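Local coordinates for hypothetical protein, IPT/TIG domain protein (Bacteroides ovatus, PDB 4HW6) that is of unknown function but, with an IPT/TIG domain joined to a six-bladed beta-propeller, is probably an auxiliary nutrient-binding protein with carbohydrate as its putative ligand, at residues A234-N239 with V300-E305; G240-T245 with Y255-G260. All coordinates share one frame; numbering follows the deposited sequence.

Interaction 1 of 2, residues A234-N239 with V300-E305; sequences AVHPQN and VDYNRE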
loop_
_atom_site.group_PDB
_atom_site.type_symbol
_atom_site.label_atom_id
_atom_site.label_comp_id
_atom_site.label_asym_id
_atom_site.label_seq_id
_atom_site.Cartn_x
_atom_site.Cartn_y
_atom_site.Cartn_z
ATOM N N ALA A 234 -7.924 -4.403 -16.470
ATOM C CA ALA A 234 -8.588 -4.718 -15.215
ATOM C C ALA A 234 -9.225 -6.096 -15.330
ATOM O O ALA A 234 -10.155 -6.301 -16.111
ATOM C CB ALA A 234 -9.633 -3.668 -14.900
ATOM N N VAL A 235 -8.723 -7.029 -14.531
ATOM C CA VAL A 235 -9.157 -8.415 -14.583
ATOM C C VAL A 235 -10.306 -8.627 -13.613
ATOM O O VAL A 235 -10.131 -8.484 -12.406
ATOM C CB VAL A 235 -8.028 -9.392 -14.233
ATOM C CG1 VAL A 235 -8.539 -10.833 -14.251
ATOM C CG2 VAL A 235 -6.876 -9.241 -15.213
ATOM N N HIS A 236 -11.463 -9.020 -14.129
ATOM C CA HIS A 236 -12.638 -9.235 -13.276
ATOM C C HIS A 236 -12.430 -10.461 -12.396
ATOM O O HIS A 236 -12.078 -11.536 -12.898
ATOM C CB HIS A 236 -13.897 -9.442 -14.086
ATOM C CG HIS A 236 -15.148 -9.426 -13.253
ATOM N ND1 HIS A 236 -15.655 -10.549 -12.640
ATOM C CD2 HIS A 236 -15.983 -8.410 -12.930
ATOM C CE1 HIS A 236 -16.750 -10.223 -11.981
ATOM N NE2 HIS A 236 -16.951 -8.924 -12.107
ATOM N N PRO A 237 -12.694 -10.326 -11.074
ATOM C CA PRO A 237 -12.334 -11.394 -10.133
ATOM C C PRO A 237 -13.136 -12.692 -10.177
ATOM O O PRO A 237 -12.686 -13.683 -9.585
ATOM C CB PRO A 237 -12.529 -10.735 -8.755
ATOM C CG PRO A 237 -13.462 -9.603 -8.992
ATOM C CD PRO A 237 -13.164 -9.109 -10.376
ATOM N N GLN A 238 -14.305 -12.710 -10.822
ATOM C CA GLN A 238 -15.036 -13.952 -11.041
ATOM C C GLN A 238 -15.106 -14.411 -12.489
ATOM O O GLN A 238 -15.080 -15.605 -12.727
ATOM C CB GLN A 238 -16.469 -13.888 -10.482
ATOM C CG GLN A 238 -16.518 -13.810 -8.965
ATOM C CD GLN A 238 -16.415 -12.388 -8.471
ATOM O OE1 GLN A 238 -17.050 -11.497 -9.040
ATOM N NE2 GLN A 238 -15.602 -12.155 -7.444
ATOM N N ASN A 239 -15.225 -13.486 -13.446
ATOM C CA ASN A 239 -15.371 -13.884 -14.866
ATOM C C ASN A 239 -14.025 -13.934 -15.593
ATOM O O ASN A 239 -13.910 -14.556 -16.649
ATOM C CB ASN A 239 -16.454 -13.075 -15.619
ATOM C CG ASN A 239 -16.030 -11.665 -16.022
ATOM O OD1 ASN A 239 -14.849 -11.348 -16.272
ATOM N ND2 ASN A 239 -17.028 -10.784 -16.096
ATOM N N VAL A 300 -18.643 1.858 -12.714
ATOM C CA VAL A 300 -19.371 1.043 -13.693
ATOM C C VAL A 300 -19.828 -0.249 -13.005
ATOM O O VAL A 300 -19.025 -1.010 -12.459
ATOM C CB VAL A 300 -18.547 0.791 -14.967
ATOM C CG1 VAL A 300 -17.195 0.142 -14.654
ATOM C CG2 VAL A 300 -19.383 -0.028 -15.949
ATOM N N ASP A 301 -21.131 -0.459 -12.960
ATOM C CA ASP A 301 -21.704 -1.627 -12.321
ATOM C C ASP A 301 -21.664 -2.846 -13.236
ATOM O O ASP A 301 -21.763 -2.718 -14.461
ATOM C CB ASP A 301 -23.157 -1.351 -11.914
ATOM C CG ASP A 301 -23.279 -0.348 -10.754
ATOM O OD1 ASP A 301 -22.458 -0.378 -9.835
ATOM O OD2 ASP A 301 -24.220 0.460 -10.758
ATOM N N TYR A 302 -21.524 -4.015 -12.615
ATOM C CA TYR A 302 -21.519 -5.311 -13.299
ATOM C C TYR A 302 -22.776 -6.075 -12.942
ATOM O O TYR A 302 -23.073 -6.270 -11.760
ATOM C CB TYR A 302 -20.251 -6.102 -12.926
ATOM C CG TYR A 302 -20.166 -7.467 -13.540
ATOM C CD1 TYR A 302 -19.842 -7.627 -14.880
ATOM C CD2 TYR A 302 -20.385 -8.605 -12.781
ATOM C CE1 TYR A 302 -19.766 -8.871 -15.450
ATOM C CE2 TYR A 302 -20.302 -9.865 -13.338
ATOM C CZ TYR A 302 -19.985 -9.996 -14.679
ATOM O OH TYR A 302 -19.913 -11.260 -15.214
ATOM N N ASN A 303 -23.538 -6.483 -13.962
ATOM C CA ASN A 303 -24.732 -7.288 -13.757
ATOM C C ASN A 303 -24.328 -8.740 -13.874
ATOM O O ASN A 303 -23.966 -9.197 -14.961
ATOM C CB ASN A 303 -25.803 -6.951 -14.801
ATOM C CG ASN A 303 -27.083 -7.773 -14.632
ATOM O OD1 ASN A 303 -27.055 -8.990 -14.400
ATOM N ND2 ASN A 303 -28.219 -7.102 -14.755
ATOM N N ARG A 304 -24.410 -9.470 -12.772
ATOM C CA ARG A 304 -23.962 -10.865 -12.752
ATOM C C ARG A 304 -24.759 -11.803 -13.600
ATOM O O ARG A 304 -24.210 -12.757 -14.141
ATOM C CB ARG A 304 -24.025 -11.432 -11.357
ATOM C CG ARG A 304 -22.890 -10.945 -10.555
ATOM C CD ARG A 304 -22.703 -11.763 -9.315
ATOM N NE ARG A 304 -21.748 -10.967 -8.601
ATOM C CZ ARG A 304 -20.439 -11.007 -8.786
ATOM N NH1 ARG A 304 -19.877 -11.896 -9.599
ATOM N NH2 ARG A 304 -19.690 -10.168 -8.105
ATOM N N GLU A 305 -26.058 -11.560 -13.683
ATOM C CA GLU A 305 -26.929 -12.433 -14.453
ATOM C C GLU A 305 -26.658 -12.283 -15.953
ATOM O O GLU A 305 -26.492 -13.271 -16.648
ATOM C CB GLU A 305 -28.400 -12.154 -14.128
ATOM C CG GLU A 305 -28.760 -12.415 -12.673
ATOM C CD GLU A 305 -30.259 -12.535 -12.448
ATOM O OE1 GLU A 305 -31.040 -11.996 -13.267
ATOM O OE2 GLU A 305 -30.660 -13.171 -11.450
#
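His236 reaches across from the turn after strand 234-235. Its CB packs against the Tyr243 ring, and CG lies anti to the backbone N (chi1 -170°), which sends the imidazole toward Tyr302. ND1 turns back on its own segment and accepts the backbone N-H groups of Gln238 and Asn239, the latter close to the ring plane, so the ring's rotation is fixed. CE1 lies 3.8 Å from Tyr302 CE2. NE2 stands over one face of the Tyr302 ring, 3.5 Å from Tyr302 CD2, and donates to the carbonyl O of Gly284. The His236 and Tyr302 ring planes meet obliquely at 44°. Pro237 CD and Asn239 ND2 lie on opposite faces of the imidazole.

Three hydrogen bonds flank this pair. Asn239 ND2 meets Tyr302 OH at 3.1 Å, nearly straight (167°), and also bonds Tyr243 OH, while Asn239 OD1 accepts Lys241 N. Arg304, extended from CG to NE, grips Gln238 OE1 end-on with NH1 (2.9 Å) and NH2 (3.1 Å) in the guanidinium plane, both donors standing above the amide carbonyl plane. Arg304 NH2 also forms a salt bridge with Asp285.

The contact joins neighbouring antiparallel sheets of the propeller at the surface, beside Trp280 of strand 276-280, whose ring meets His236 edge-to-face.

Interaction 2 of 2, residues G240-T245 with Y255-G260; sequences GKIYYT and YDPATG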
loop_
_atom_site.group_PDB
_atom_site.type_symbol
_atom_site.label_atom_id
_atom_site.label_comp_id
_atom_site.label_asym_id
_atom_site.label_seq_id
_atom_site.Cartn_x
_atom_site.Cartn_y
_atom_site.Cartn_z
ATOM N N GLY A 240 -13.009 -13.313 -14.987
ATOM C CA GLY A 240 -11.626 -13.407 -15.465
ATOM C C GLY A 240 -11.295 -12.606 -16.707
ATOM O O GLY A 240 -10.149 -12.620 -17.173
ATOM N N LYS A 241 -12.266 -11.881 -17.244
ATOM C CA LYS A 241 -12.037 -11.110 -18.452
ATOM C C LYS A 241 -11.150 -9.933 -18.167
ATOM O O LYS A 241 -11.161 -9.378 -17.063
ATOM C CB LYS A 241 -13.372 -10.641 -19.072
ATOM C CG LYS A 241 -14.162 -11.802 -19.648
ATOM C CD LYS A 241 -15.652 -11.536 -19.866
ATOM C CE LYS A 241 -15.961 -10.219 -20.513
ATOM N NZ LYS A 241 -17.390 -10.182 -21.006
ATOM N N ILE A 242 -10.383 -9.552 -19.186
ATOM C CA ILE A 242 -9.527 -8.384 -19.132
ATOM C C ILE A 242 -10.235 -7.197 -19.748
ATOM O O ILE A 242 -10.520 -7.175 -20.940
ATOM C CB ILE A 242 -8.173 -8.610 -19.848
ATOM C CG1 ILE A 242 -7.434 -9.798 -19.237
ATOM C CG2 ILE A 242 -7.307 -7.361 -19.764
ATOM C CD1 ILE A 242 -6.300 -10.313 -20.126
ATOM N N TYR A 243 -10.572 -6.227 -18.917
ATOM C CA TYR A 243 -11.265 -5.025 -19.358
ATOM C C TYR A 243 -10.269 -3.922 -19.636
ATOM O O TYR A 243 -9.366 -3.671 -18.837
ATOM C CB TYR A 243 -12.322 -4.576 -18.327
ATOM C CG TYR A 243 -13.498 -5.551 -18.181
ATOM C CD1 TYR A 243 -13.360 -6.763 -17.480
ATOM C CD2 TYR A 243 -14.753 -5.255 -18.724
ATOM C CE1 TYR A 243 -14.428 -7.645 -17.334
ATOM C CE2 TYR A 243 -15.832 -6.146 -18.595
ATOM C CZ TYR A 243 -15.659 -7.331 -17.881
ATOM O OH TYR A 243 -16.712 -8.218 -17.750
ATOM N N TYR A 244 -10.428 -3.254 -20.786
ATOM C CA TYR A 244 -9.485 -2.231 -21.194
ATOM C C TYR A 244 -10.125 -1.076 -21.944
ATOM O O TYR A 244 -11.288 -1.149 -22.339
ATOM C CB TYR A 244 -8.347 -2.835 -22.011
ATOM C CG TYR A 244 -8.720 -3.450 -23.354
ATOM C CD1 TYR A 244 -9.261 -4.738 -23.447
ATOM C CD2 TYR A 244 -8.506 -2.756 -24.540
ATOM C CE1 TYR A 244 -9.557 -5.302 -24.679
ATOM C CE2 TYR A 244 -8.812 -3.314 -25.774
ATOM C CZ TYR A 244 -9.314 -4.591 -25.845
ATOM O OH TYR A 244 -9.635 -5.150 -27.073
ATOM N N THR A 245 -9.350 0.007 -22.092
ATOM C CA THR A 245 -9.714 1.118 -22.941
ATOM C C THR A 245 -8.626 1.345 -23.989
ATOM O O THR A 245 -7.472 0.929 -23.804
ATOM C CB THR A 245 -9.922 2.450 -22.156
ATOM O OG1 THR A 245 -8.672 2.910 -21.622
ATOM C CG2 THR A 245 -10.924 2.294 -21.022
ATOM N N TYR A 255 -11.218 -8.630 -23.302
ATOM C CA TYR A 255 -10.675 -9.849 -23.843
ATOM C C TYR A 255 -10.779 -10.945 -22.788
ATOM O O TYR A 255 -10.377 -10.757 -21.627
ATOM C CB TYR A 255 -9.202 -9.645 -24.279
ATOM C CG TYR A 255 -8.546 -10.942 -24.699
ATOM C CD1 TYR A 255 -8.713 -11.446 -25.974
ATOM C CD2 TYR A 255 -7.790 -11.675 -23.810
ATOM C CE1 TYR A 255 -8.131 -12.646 -26.357
ATOM C CE2 TYR A 255 -7.186 -12.858 -24.181
ATOM C CZ TYR A 255 -7.352 -13.347 -25.457
ATOM O OH TYR A 255 -6.760 -14.552 -25.818
ATOM N N ASP A 256 -11.341 -12.083 -23.186
ATOM C CA ASP A 256 -11.499 -13.231 -22.289
ATOM C C ASP A 256 -10.376 -14.233 -22.489
ATOM O O ASP A 256 -10.368 -14.955 -23.492
ATOM C CB ASP A 256 -12.837 -13.907 -22.553
ATOM C CG ASP A 256 -13.139 -15.017 -21.562
ATOM O OD1 ASP A 256 -12.240 -15.450 -20.826
ATOM O OD2 ASP A 256 -14.295 -15.430 -21.512
ATOM N N PRO A 257 -9.461 -14.342 -21.519
ATOM C CA PRO A 257 -8.297 -15.210 -21.762
ATOM C C PRO A 257 -8.624 -16.688 -21.824
ATOM O O PRO A 257 -7.844 -17.444 -22.411
ATOM C CB PRO A 257 -7.364 -14.938 -20.572
ATOM C CG PRO A 257 -8.108 -14.078 -19.621
ATOM C CD PRO A 257 -9.392 -13.634 -20.226
ATOM N N ALA A 258 -9.746 -17.101 -21.239
ATOM C CA ALA A 258 -10.153 -18.515 -21.295
ATOM C C ALA A 258 -10.599 -18.945 -22.700
ATOM O O ALA A 258 -10.370 -20.074 -23.112
ATOM C CB ALA A 258 -11.265 -18.790 -20.281
ATOM N N THR A 259 -11.238 -18.048 -23.434
ATOM C CA THR A 259 -11.825 -18.383 -24.732
ATOM C C THR A 259 -11.257 -17.598 -25.918
ATOM O O THR A 259 -11.505 -17.955 -27.071
ATOM C CB THR A 259 -13.331 -18.114 -24.720
ATOM O OG1 THR A 259 -13.555 -16.710 -24.549
ATOM C CG2 THR A 259 -14.015 -18.888 -23.595
ATOM N N GLY A 260 -10.563 -16.500 -25.656
ATOM C CA GLY A 260 -10.148 -15.602 -26.740
ATOM C C GLY A 260 -11.222 -14.654 -27.242
ATOM O O GLY A 260 -10.990 -13.901 -28.188
#
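Two tyrosine rings present their edges here. In the plane of the Tyr244 ring, at its rim, lie Ile242 O and Tyr255 N, with Tyr244 CE1 4.0 Å from Tyr255 N; the Tyr255 ring receives Ile242 CD1 at its edge, near its plane, 4.2 Å from Tyr255 CD2. Both tyrosines also pack on Leu262 of strand 262-263.

The backbones form an antiparallel hydrogen-bonded pair, Ile242 with Tyr255. Ile242 N donates to Tyr255 O at 2.7 Å and 169°, Tyr255 N to Ile242 O at 2.9 Å, and both donors lie in the acceptor's carbonyl plane. Beyond the pair, Gly240 O packs 3.3 Å from Pro257 CD, and Ile242 CD1 touches Pro257 CG.

Asp256 starts the turn that follows. With its CG anti to the backbone N (chi1 -174°), OD1 accepts Ala258 N at 3.0 Å from above the carboxylate plane, an Asx turn, while Asp256 O takes the N-H groups of Thr259 and Gly260. Lys241 CG lies 3.8 Å from Asp256 CB, while NZ reaches Glu266 in a salt bridge. An alanine at Asp256 would lose the carboxylate and would probably loosen the turn by leaving Ala258 N without this acceptor.

Strands 242-244 and 251-255 thus form a beta hairpin within one sheet of the propeller, and the Ile242 and Tyr255 side chains pack on Leu224 of strand 221-226, in the preceding sheet.

From the N terminus, the chain passes through the IPT/TIG domain and earlier propeller sheets before reaching 234-239, the first half of interaction 1. Residues 240-245 follow directly, and interaction 2 closes a short hairpin loop on 255-260. The chain completes this sheet with strands 262-263 and 265-268, then enters the next, whose strand 296-301 leads into 300-305, where interaction 1 closes; interaction 2 is therefore nested inside that longer loop. Their centres are about 11 Å apart, and they touch through probable backbone hydrogen bonds between strands 234-235 and 242-244 and just beyond them: Ala234 O lies 2.8 Å from Tyr243 N and His236 N 3.0 Å from Lys241 O. Interaction 1 alone ties two sheets together.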